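Local atomic coordinates of DUF416 domain-containing protein (Shewanella baltica, PDB entry 2Q9R), a protein that is of unknown function, an all-helical member of the DUF416 family that holds benzoic acid in a pocket in this crystal. Residues L66-D71 and T104-I109; L22-L27 and E115-I120. All coordinates share one frame; numbering follows the deposited sequence.

After the short helix 8-14, helix 17-42 offers residues 22-27 to interaction 2. The chain then runs through helix 47-62 to residues 66-71, where helix 70-79 starts, and interaction 1 closes a first loop when 104-109 of helix 92-111 comes back against this start. Helix 114-118 follows directly, and residues 115-120, which run from it to the start of helix 120-136, close the wider loop of interaction 2, inside which interaction 1 is nested. The two centres lie about 13 Å apart and are joined through helix 92-111: Ala108 CB packs 3.5 Å from Ile117 CG1, and Leu105 lies against Thr25.

Interaction 1: residues L66-D71 and T104-I109; sequences LKFNID and TLLGAI. With SO4 (sulfate ion), chain C.
Ile70 and Leu106 form the middle of this contact, in which aliphatic and aromatic groups meet and no hydrogen bond crosses between the segments. In Ile70, chi1 of -65° puts CG2 opposite the backbone N and toward Leu106, and the extended chi2 (-171°) carries CD1 past Leu106 O to Ile109. CG2 lies 4.2 Å from Leu106 CB, the two side chains sliding past each other in opposite directions, and 4.0 Å from Leu106 O, while CD1 ends 4.4 Å from Ile109 CG2. A beta-branched residue suits this place because its two arms can touch Leu106 and Ile109, which lie three residues apart on the same side of helix 92-111. Phe68 adds a smaller but closer touch: its ring meets Leu106 CD2 with its edge, CE2 and CZ both 3.9 Å from CD2, the methyl lying in the ring plane. In this all-helical fold, the loop before helix 70-79 and its first turn thus pack on helix 92-111, with Leu106 continuing to Leu74 and Leu77.

Polar interactions gather at the first turn of helix 70-79. Asn69 is its N-cap, a role to which asparagine is suited because its short side chain can bring OD1 back to the backbone N of Val72. A sulfate, probably from the crystallisation liquor, sits at the same helix start. Ile70 N donates to sulfate O2 at 3.2 Å (167°). Asp71 N donates to sulfate O4 at 2.9 Å, nearly as straight. The positive end of the helix dipole would be expected to steady the anion. Gln110 NE2 is hydrogen-bonded to the sulfate and to Asp71 OD1, which links helix 92-111 to the anion site.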
# COMPACT_ATOMS: atom_id res chain seq x y z
N LEU A 66 -25.71 -24.46 14.57
CA LEU A 66 -26.21 -23.19 14.01
C LEU A 66 -27.05 -23.32 12.74
O LEU A 66 -26.62 -23.91 11.76
CB LEU A 66 -25.08 -22.22 13.73
CG LEU A 66 -25.46 -20.81 13.27
CD1 LEU A 66 -25.80 -19.91 14.45
CD2 LEU A 66 -24.29 -20.23 12.50
N LYS A 67 -28.24 -22.73 12.76
CA LYS A 67 -29.04 -22.56 11.55
C LYS A 67 -29.56 -21.14 11.45
O LYS A 67 -29.83 -20.50 12.48
CB LYS A 67 -30.23 -23.52 11.53
CG LYS A 67 -29.90 -24.92 11.03
N PHE A 68 -29.68 -20.64 10.23
CA PHE A 68 -30.26 -19.32 10.01
C PHE A 68 -30.76 -19.22 8.59
O PHE A 68 -30.44 -20.06 7.76
CB PHE A 68 -29.26 -18.20 10.35
CG PHE A 68 -28.01 -18.22 9.52
CD1 PHE A 68 -26.94 -19.03 9.87
CD2 PHE A 68 -27.90 -17.43 8.39
CE1 PHE A 68 -25.77 -19.05 9.08
CE2 PHE A 68 -26.76 -17.44 7.60
CZ PHE A 68 -25.69 -18.25 7.94
N ASN A 69 -31.54 -18.18 8.32
CA ASN A 69 -32.09 -17.93 7.00
C ASN A 69 -31.13 -17.27 6.02
O ASN A 69 -31.04 -16.04 5.95
CB ASN A 69 -33.34 -17.06 7.12
CG ASN A 69 -34.17 -17.07 5.84
OD1 ASN A 69 -33.64 -17.24 4.74
ND2 ASN A 69 -35.48 -16.90 5.99
N ILE A 70 -30.46 -18.08 5.21
CA ILE A 70 -29.48 -17.59 4.27
C ILE A 70 -30.07 -16.63 3.21
O ILE A 70 -29.50 -15.58 2.92
CB ILE A 70 -28.70 -18.76 3.59
CG1 ILE A 70 -27.87 -19.51 4.63
CG2 ILE A 70 -27.81 -18.23 2.49
CD1 ILE A 70 -26.91 -20.53 4.04
N ASP A 71 -31.20 -17.01 2.63
CA ASP A 71 -31.84 -16.23 1.59
C ASP A 71 -32.16 -14.83 2.04
O ASP A 71 -32.00 -13.88 1.27
CB ASP A 71 -33.13 -16.92 1.11
CG ASP A 71 -32.86 -18.14 0.23
OD1 ASP A 71 -31.70 -18.39 -0.16
OD2 ASP A 71 -33.85 -18.87 -0.07
N THR A 104 -21.41 -14.50 -2.40
CA THR A 104 -20.90 -15.71 -3.06
C THR A 104 -20.59 -16.82 -2.04
O THR A 104 -20.98 -17.96 -2.22
CB THR A 104 -19.63 -15.37 -3.86
OG1 THR A 104 -19.93 -14.31 -4.79
CG2 THR A 104 -19.07 -16.59 -4.60
N LEU A 105 -19.93 -16.48 -0.94
CA LEU A 105 -19.63 -17.49 0.09
C LEU A 105 -20.88 -18.08 0.76
O LEU A 105 -20.98 -19.32 0.95
CB LEU A 105 -18.67 -16.89 1.13
CG LEU A 105 -18.38 -17.76 2.33
CD1 LEU A 105 -17.90 -19.19 1.89
CD2 LEU A 105 -17.36 -17.04 3.22
N LEU A 106 -21.82 -17.21 1.16
CA LEU A 106 -23.08 -17.69 1.71
C LEU A 106 -23.81 -18.56 0.69
O LEU A 106 -24.35 -19.60 1.03
CB LEU A 106 -23.99 -16.54 2.11
CG LEU A 106 -23.87 -15.92 3.49
CD1 LEU A 106 -24.66 -14.61 3.53
CD2 LEU A 106 -24.36 -16.89 4.55
N GLY A 107 -23.80 -18.13 -0.57
CA GLY A 107 -24.45 -18.92 -1.62
C GLY A 107 -23.79 -20.27 -1.84
O GLY A 107 -24.47 -21.26 -2.07
N ALA A 108 -22.47 -20.31 -1.73
CA ALA A 108 -21.69 -21.53 -1.90
C ALA A 108 -21.92 -22.53 -0.76
O ALA A 108 -22.05 -23.72 -1.00
CB ALA A 108 -20.22 -21.21 -2.05
N ILE A 109 -21.98 -22.01 0.47
CA ILE A 109 -22.32 -22.77 1.67
C ILE A 109 -23.68 -23.41 1.54
O ILE A 109 -23.88 -24.57 1.88
CB ILE A 109 -22.25 -21.83 2.92
CG1 ILE A 109 -20.79 -21.55 3.27
CG2 ILE A 109 -22.96 -22.42 4.13
CD1 ILE A 109 -20.55 -20.25 3.94
S SO4 C . -31.97 -21.10 3.64
O1 SO4 C . -33.36 -21.47 3.92
O2 SO4 C . -31.19 -21.21 4.89
O3 SO4 C . -31.34 -22.03 2.69
O4 SO4 C . -32.03 -19.72 3.12

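Interaction 2: residues L22-L27 and E115-I120; sequences LFATAL and EDIVNI
Ala24 CB fits against two isoleucines three residues apart, Ile117 on helix 114-118 and Ile120 at the start of helix 120-136, with Ile117 CG2 3.6 Å away and Ile120 CB 3.9 Å away. The methyl also lies 3.8 Å from Ile117 O, close to the opposite backbone. Alanine suits the place: with one carbon beyond the main chain, it lets the two backbones come within 5.9 Å at the CA atoms of Ala24 and Ile120. Almost a turn further along helix 17-42, Leu27 continues the apolar surface, its CB 4.1 Å from Ile120 CG2 and its CD1 at the same distance from Ile120 O. No hydrogen bond crosses between the segments; all four touching residues are buried, and aliphatic groups fill the interface.

In Ile117, CG2 stands opposite the backbone N and beside the carbonyl carbon (chi1 -59° for CG1), which turns this branch to Ala24. Ile120 rests CB and CG1 on Ala24, and its CG2 lies between Ala24 O and Leu27 CB; only the end, CD1, leads away. Beta-branching thus lets each isoleucine touch helix 17-42 with one part and helix 92-111 with another. Next to Ala24 in the chain, Thr25 OG1 is bonded to Gln21 O, which satisfies a hydroxyl buried among apolar neighbours.

The centre of the contact lies about 7 Å from the centre of the chain. Phe23 packs against helix 153-170 at Gln162, Leu165 and Ile169, and Thr25 on Leu57, Trp58 and Leu61 of helix 47-62. Helix 92-111 touches both segments, meeting Ile120 through Thr104 and also lying against Ile117.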
# COMPACT_ATOMS: atom_id res chain seq x y z
N LEU A 22 -13.41 -21.85 6.03
CA LEU A 22 -12.60 -21.01 6.94
C LEU A 22 -11.71 -20.01 6.19
O LEU A 22 -11.69 -18.79 6.52
CB LEU A 22 -11.75 -21.90 7.88
CG LEU A 22 -10.74 -21.24 8.84
CD1 LEU A 22 -11.42 -20.16 9.71
CD2 LEU A 22 -10.05 -22.31 9.74
N PHE A 23 -10.94 -20.53 5.23
CA PHE A 23 -10.08 -19.70 4.38
C PHE A 23 -10.85 -18.50 3.78
O PHE A 23 -10.40 -17.34 3.84
CB PHE A 23 -9.46 -20.60 3.26
CG PHE A 23 -8.56 -19.85 2.28
CD1 PHE A 23 -9.09 -19.22 1.18
CD2 PHE A 23 -7.17 -19.80 2.49
CE1 PHE A 23 -8.28 -18.55 0.27
CE2 PHE A 23 -6.35 -19.10 1.61
CZ PHE A 23 -6.90 -18.45 0.51
N ALA A 24 -11.98 -18.82 3.14
CA ALA A 24 -12.81 -17.82 2.46
C ALA A 24 -13.49 -16.85 3.44
O ALA A 24 -13.58 -15.63 3.19
CB ALA A 24 -13.88 -18.57 1.58
N THR A 25 -13.93 -17.35 4.58
CA THR A 25 -14.50 -16.48 5.62
C THR A 25 -13.49 -15.45 6.08
O THR A 25 -13.81 -14.28 6.14
CB THR A 25 -15.01 -17.29 6.79
OG1 THR A 25 -15.97 -18.22 6.26
CG2 THR A 25 -15.71 -16.42 7.89
N ALA A 26 -12.27 -15.92 6.39
CA ALA A 26 -11.17 -15.03 6.81
C ALA A 26 -10.88 -13.93 5.74
O ALA A 26 -10.69 -12.75 6.06
CB ALA A 26 -9.91 -15.88 7.10
N LEU A 27 -10.79 -14.33 4.48
CA LEU A 27 -10.65 -13.36 3.39
C LEU A 27 -11.83 -12.38 3.31
O LEU A 27 -11.65 -11.23 3.01
CB LEU A 27 -10.44 -14.06 2.03
CG LEU A 27 -9.09 -14.76 1.80
CD1 LEU A 27 -8.96 -15.16 0.34
CD2 LEU A 27 -7.85 -13.90 2.31
N GLU A 115 -16.17 -24.99 -5.54
CA GLU A 115 -15.52 -24.11 -6.54
C GLU A 115 -15.66 -22.65 -6.15
O GLU A 115 -14.68 -21.89 -6.15
CB GLU A 115 -16.10 -24.32 -7.95
CG GLU A 115 -15.34 -25.31 -8.85
N ASP A 116 -16.89 -22.24 -5.83
CA ASP A 116 -17.15 -20.84 -5.52
C ASP A 116 -16.42 -20.36 -4.27
O ASP A 116 -16.10 -19.16 -4.14
CB ASP A 116 -18.63 -20.62 -5.30
CG ASP A 116 -19.45 -20.73 -6.57
OD1 ASP A 116 -18.90 -21.10 -7.64
OD2 ASP A 116 -20.65 -20.44 -6.46
N ILE A 117 -16.25 -21.27 -3.32
CA ILE A 117 -15.56 -20.97 -2.08
C ILE A 117 -14.10 -20.73 -2.41
O ILE A 117 -13.55 -19.75 -1.99
CB ILE A 117 -15.69 -22.09 -1.01
CG1 ILE A 117 -17.17 -22.36 -0.68
CG2 ILE A 117 -14.89 -21.71 0.24
CD1 ILE A 117 -17.42 -23.58 0.21
N VAL A 118 -13.50 -21.64 -3.17
CA VAL A 118 -12.12 -21.54 -3.61
C VAL A 118 -11.94 -20.21 -4.37
O VAL A 118 -11.00 -19.52 -4.11
CB VAL A 118 -11.69 -22.76 -4.53
CG1 VAL A 118 -10.38 -22.47 -5.29
CG2 VAL A 118 -11.61 -24.11 -3.73
N ASN A 119 -12.87 -19.86 -5.26
CA ASN A 119 -12.76 -18.61 -6.05
C ASN A 119 -12.83 -17.29 -5.29
O ASN A 119 -12.56 -16.24 -5.86
CB ASN A 119 -13.77 -18.60 -7.20
CG ASN A 119 -13.30 -19.44 -8.38
OD1 ASN A 119 -12.11 -19.81 -8.46
ND2 ASN A 119 -14.22 -19.77 -9.30
N ILE A 120 -13.17 -17.34 -4.00
CA ILE A 120 -13.06 -16.16 -3.16
C ILE A 120 -11.63 -15.73 -3.13
O ILE A 120 -11.34 -14.52 -2.93
CB ILE A 120 -13.59 -16.40 -1.69
CG1 ILE A 120 -15.12 -16.65 -1.67
CG2 ILE A 120 -13.21 -15.25 -0.79
CD1 ILE A 120 -15.96 -15.78 -2.58